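Local coordinates for PaaX domain-containing protein, C-domain protein (Mycobacterium tuberculosis, PDB 3KFW), which is of unknown function but, as a member of the PaaX family with an N-terminal helix-turn-helix-type domain, is probably a DNA-binding transcriptional regulator, at residues R6-V9 with L10-L14; A19-A23 with S24-Q28. All coordinates share one frame; numbering follows the deposited sequence.

Contact 1: residues R6-V9 with L10-L14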
loop_
_atom_site.group_PDB
_atom_site.type_symbol
_atom_site.label_atom_id
_atom_site.label_comp_id
_atom_site.label_asym_id
_atom_site.label_seq_id
_atom_site.Cartn_x
_atom_site.Cartn_y
_atom_site.Cartn_z
ATOM N N ARG A 6 26.629 12.840 -32.538
ATOM C CA ARG A 6 26.934 13.398 -31.238
ATOM C C ARG A 6 27.560 12.373 -30.263
ATOM O O ARG A 6 28.653 12.579 -29.734
ATOM C CB ARG A 6 25.673 14.053 -30.643
ATOM C CG ARG A 6 25.791 14.207 -29.148
ATOM C CD ARG A 6 24.810 15.129 -28.485
ATOM N NE ARG A 6 24.808 14.714 -27.088
ATOM C CZ ARG A 6 24.614 15.511 -26.051
ATOM N NH1 ARG A 6 24.399 16.802 -26.242
ATOM N NH2 ARG A 6 24.631 15.000 -24.820
ATOM N N SER A 7 26.873 11.256 -30.048
ATOM C CA SER A 7 27.358 10.277 -29.105
ATOM C C SER A 7 28.658 9.606 -29.565
ATOM O O SER A 7 29.467 9.193 -28.726
ATOM C CB SER A 7 26.262 9.291 -28.688
ATOM O OG SER A 7 26.302 8.125 -29.466
ATOM N N VAL A 8 28.901 9.522 -30.868
ATOM C CA VAL A 8 30.230 9.065 -31.264
ATOM C C VAL A 8 31.353 10.082 -31.146
ATOM O O VAL A 8 32.482 9.643 -30.874
ATOM C CB VAL A 8 30.336 8.286 -32.598
ATOM C CG1 VAL A 8 28.964 7.907 -33.220
ATOM C CG2 VAL A 8 31.274 8.988 -33.574
ATOM N N VAL A 9 31.097 11.404 -31.324
ATOM C CA VAL A 9 32.180 12.368 -30.983
ATOM C C VAL A 9 32.393 12.387 -29.485
ATOM O O VAL A 9 33.519 12.525 -29.049
ATOM C CB VAL A 9 32.140 13.822 -31.628
ATOM C CG1 VAL A 9 31.330 13.843 -32.920
ATOM C CG2 VAL A 9 31.693 14.909 -30.644
ATOM N N LEU A 10 31.345 12.181 -28.688
ATOM C CA LEU A 10 31.584 11.994 -27.249
ATOM C C LEU A 10 32.576 10.860 -26.955
ATOM O O LEU A 10 33.548 11.081 -26.258
ATOM C CB LEU A 10 30.301 11.823 -26.429
ATOM C CG LEU A 10 29.433 13.089 -26.294
ATOM C CD1 LEU A 10 28.259 12.890 -25.264
ATOM C CD2 LEU A 10 30.253 14.340 -25.969
ATOM N N SER A 11 32.332 9.667 -27.485
ATOM C CA SER A 11 33.234 8.533 -27.272
ATOM C C SER A 11 34.622 8.780 -27.813
ATOM O O SER A 11 35.589 8.418 -27.196
ATOM C CB SER A 11 32.663 7.280 -27.879
ATOM O OG SER A 11 31.754 6.711 -26.947
ATOM N N VAL A 12 34.728 9.438 -28.952
ATOM C CA VAL A 12 36.038 9.686 -29.528
ATOM C C VAL A 12 36.842 10.680 -28.665
ATOM O O VAL A 12 38.076 10.609 -28.590
ATOM C CB VAL A 12 35.882 10.130 -31.012
ATOM C CG1 VAL A 12 37.187 10.638 -31.571
ATOM C CG2 VAL A 12 35.341 8.927 -31.878
ATOM N N LEU A 13 36.142 11.578 -27.976
ATOM C CA LEU A 13 36.795 12.519 -27.088
ATOM C C LEU A 13 36.971 12.064 -25.636
ATOM O O LEU A 13 37.630 12.717 -24.852
ATOM C CB LEU A 13 36.170 13.954 -27.205
ATOM C CG LEU A 13 36.221 14.515 -28.639
ATOM C CD1 LEU A 13 35.386 15.757 -28.773
ATOM C CD2 LEU A 13 37.684 14.786 -29.019
ATOM N N LEU A 14 36.407 10.941 -25.277
ATOM C CA LEU A 14 36.589 10.383 -23.936
ATOM C C LEU A 14 38.045 10.488 -23.434
ATOM O O LEU A 14 38.996 9.934 -24.043
ATOM C CB LEU A 14 36.089 8.941 -23.944
ATOM C CG LEU A 14 35.089 8.471 -22.886
ATOM C CD1 LEU A 14 33.915 9.438 -22.660
ATOM C CD2 LEU A 14 34.554 7.085 -23.343
#

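Contact 2: residues A19-A23 with S24-Q28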
loop_
_atom_site.group_PDB
_atom_site.type_symbol
_atom_site.label_atom_id
_atom_site.label_comp_id
_atom_site.label_asym_id
_atom_site.label_seq_id
_atom_site.Cartn_x
_atom_site.Cartn_y
_atom_site.Cartn_z
ATOM N N ALA A 19 43.057 18.596 -23.632
ATOM C CA ALA A 19 43.583 18.679 -25.009
ATOM C C ALA A 19 42.439 18.991 -26.037
ATOM O O ALA A 19 41.271 18.777 -25.740
ATOM C CB ALA A 19 44.359 17.397 -25.373
ATOM N N TRP A 20 42.783 19.531 -27.200
ATOM C CA TRP A 20 41.800 20.010 -28.205
ATOM C C TRP A 20 42.030 19.104 -29.354
ATOM O O TRP A 20 43.169 18.616 -29.545
ATOM C CB TRP A 20 42.146 21.405 -28.709
ATOM C CG TRP A 20 41.999 22.485 -27.715
ATOM C CD1 TRP A 20 42.951 22.922 -26.816
ATOM C CD2 TRP A 20 40.823 23.304 -27.496
ATOM N NE1 TRP A 20 42.425 23.927 -26.058
ATOM C CE2 TRP A 20 41.136 24.202 -26.465
ATOM C CE3 TRP A 20 39.534 23.326 -28.041
ATOM C CZ2 TRP A 20 40.217 25.144 -25.993
ATOM C CZ3 TRP A 20 38.623 24.274 -27.568
ATOM C CH2 TRP A 20 38.970 25.164 -26.553
ATOM N N ALA A 21 40.959 18.881 -30.115
ATOM C CA ALA A 21 40.971 17.989 -31.248
ATOM C C ALA A 21 40.492 18.794 -32.495
ATOM O O ALA A 21 39.378 19.357 -32.490
ATOM C CB ALA A 21 40.067 16.814 -30.972
ATOM N N THR A 22 41.328 18.843 -33.540
ATOM C CA THR A 22 40.987 19.576 -34.762
ATOM C C THR A 22 39.918 18.837 -35.514
ATOM O O THR A 22 39.862 17.598 -35.474
ATOM C CB THR A 22 42.196 19.761 -35.726
ATOM O OG1 THR A 22 42.509 18.517 -36.395
ATOM C CG2 THR A 22 43.455 20.318 -34.972
ATOM N N ALA A 23 39.076 19.586 -36.213
ATOM C CA ALA A 23 38.170 19.017 -37.229
ATOM C C ALA A 23 38.797 17.866 -38.015
ATOM O O ALA A 23 38.243 16.784 -38.078
ATOM C CB ALA A 23 37.744 20.088 -38.169
ATOM N N SER A 24 39.949 18.115 -38.625
ATOM C CA SER A 24 40.666 17.122 -39.394
ATOM C C SER A 24 40.820 15.825 -38.623
ATOM O O SER A 24 40.617 14.749 -39.172
ATOM C CB SER A 24 42.054 17.635 -39.761
ATOM O OG SER A 24 42.874 16.537 -40.151
ATOM N N GLU A 25 41.188 15.931 -37.355
ATOM C CA GLU A 25 41.477 14.761 -36.526
ATOM C C GLU A 25 40.184 13.985 -36.226
ATOM O O GLU A 25 40.143 12.758 -36.328
ATOM C CB GLU A 25 42.224 15.176 -35.242
ATOM C CG GLU A 25 43.684 15.682 -35.454
ATOM C CD GLU A 25 44.143 16.689 -34.359
ATOM O OE1 GLU A 25 43.409 16.945 -33.364
ATOM O OE2 GLU A 25 45.251 17.255 -34.488
ATOM N N LEU A 26 39.126 14.716 -35.894
ATOM C CA LEU A 26 37.807 14.145 -35.707
ATOM C C LEU A 26 37.287 13.545 -37.005
ATOM O O LEU A 26 36.705 12.472 -36.985
ATOM C CB LEU A 26 36.825 15.172 -35.116
ATOM C CG LEU A 26 37.150 15.730 -33.693
ATOM C CD1 LEU A 26 36.275 16.889 -33.260
ATOM C CD2 LEU A 26 37.019 14.650 -32.668
ATOM N N ILE A 27 37.520 14.196 -38.143
ATOM C CA ILE A 27 37.139 13.574 -39.438
ATOM C C ILE A 27 37.790 12.190 -39.553
ATOM O O ILE A 27 37.130 11.224 -39.936
ATOM C CB ILE A 27 37.484 14.447 -40.681
ATOM C CG1 ILE A 27 36.495 15.602 -40.836
ATOM C CG2 ILE A 27 37.467 13.604 -41.945
ATOM C CD1 ILE A 27 37.069 16.841 -41.626
ATOM N N GLN A 28 39.067 12.097 -39.180
ATOM C CA GLN A 28 39.803 10.834 -39.239
ATOM C C GLN A 28 39.318 9.774 -38.249
ATOM O O GLN A 28 39.128 8.635 -38.612
ATOM C CB GLN A 28 41.300 11.092 -39.093
ATOM C CG GLN A 28 41.834 11.871 -40.277
ATOM C CD GLN A 28 43.275 12.322 -40.124
ATOM O OE1 GLN A 28 44.175 11.734 -40.729
ATOM N NE2 GLN A 28 43.505 13.396 -39.335
#

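Contact 1: residues R6-V9 with L10-L14
Arg-6 O accepts from Leu-10 N at 2.9 Å, the first of four backbone bonds that join residues 6-9 to residues 10-13 within one alpha helix. This is helix 5-13, the first helix of the PaaX-like N-terminal region, which belongs to the helix-turn-helix clan. Ser-7 O takes Ser-11 N, Val-8 O takes Val-12 N and Val-9 O takes Leu-13 N, all in the i to i+4 pattern. Leu-14 N bonds to Ser-11 O at 3.3 Å and weakly to Leu-10 O.

The side chains meet one turn apart. Val-8 and Val-12 touch loosely through their CG2 methyls, 4.4 Å from each other. CG2 of Val-12 lies beside its own backbone N and comes within 3.1 Å of Val-8 O. Val-9 CG2 meets Leu-13 CD1 at 4.2 Å. Leu-13 is turned with CG anti to its carbonyl carbon (chi1 -57°), which places CG 3.4 Å from Val-9 O. Leu-10 has the same kind of first torsion, and its CG lies 3.6 Å from Arg-6 O. The Ser-11 side chain stays near the preceding turn, with CB close to the carbonyl oxygens of Ser-7 and Val-8.

Outward, Val-8 and Val-12 pack on Thr-30 and Leu-29 of helix 23-30, and Val-9 packs on Leu-40 and Met-47 of helix 37-49. Arg-6 is extended and makes a salt bridge from NH1 to Asp-52, whose carboxylate may partly offset the like charge of Arg-69 close to Arg-6 NH2. Near the other end of the segment, Arg-230 NH2 bonds to Val-12 O and Leu-14 O. Leu-10 CD1 approaches the Arg-6 guanidinium obliquely, 4.2 Å from NH2.

Contact 2: residues A19-A23 with S24-Q28
Thr-22 and Glu-25 form a capping box at the start of helix 23-30, with Thr-22 as the N-cap. The two residues exchange bonds between side chain and backbone. Thr-22 OG1 accepts from Glu-25 N at 3.1 Å. In return, Thr-22 N donates to Glu-25 OE1 at 2.8 Å, reaching the carboxylate from above its plane, 58° out of it. The threonine hydroxyl sits between its backbone N and carbonyl carbon (chi1 74°), which turns it toward the first turn of the helix. The glutamate chain runs extended beyond CG, back toward the N-cap. The two side chains cross obliquely, with Thr-22 OG1 3.2 Å from Glu-25 CD and Thr-22 CG2 near OE2.

Backbone bonds set this turn. Thr-22 O takes Leu-26 N at 3.0 Å and also a weak bond from Glu-25 N. Ala-23 O takes Ile-27 N at 2.7 Å. On the apolar side, Leu-26 CD2 lies 4.1 Å from Ala-21 CB.

Further out, Ala-21 shares backbone hydrogen bonds with Tyr-60 of strand 59-62, and Ile-27 packs against Leu-40 of helix 37-49. Gln-234 of helix 212-234 gives Glu-25 OE1 a second, weak bond through NE2. Gln-28 NE2 bends back to make a weak bond to Ser-24 O.

Contacts 1 and 2 are consecutive along the chain, and their centres lie about 11 Å apart. Contact 1 is the body of helix 5-13. Contact 2 joins the end of the following loop to the first turns of helix 23-30. They meet at Leu-13, whose CD2 is 3.7 Å from Ala-21 CB and also 3.7 Å from Leu-26 CD2. Val-12 CG1 adds a looser touch to Leu-26 CD2 at 4.2 Å. Both contacts also pack on Leu-40 of helix 37-49, through Val-9 and Ile-27. Helix 212-234 bonds to contact 1 through Arg-230 and weakly to contact 2 through Gln-234. No ligand or active site is identified here; the shared apolar packing joins the first helices of the probable DNA-binding region.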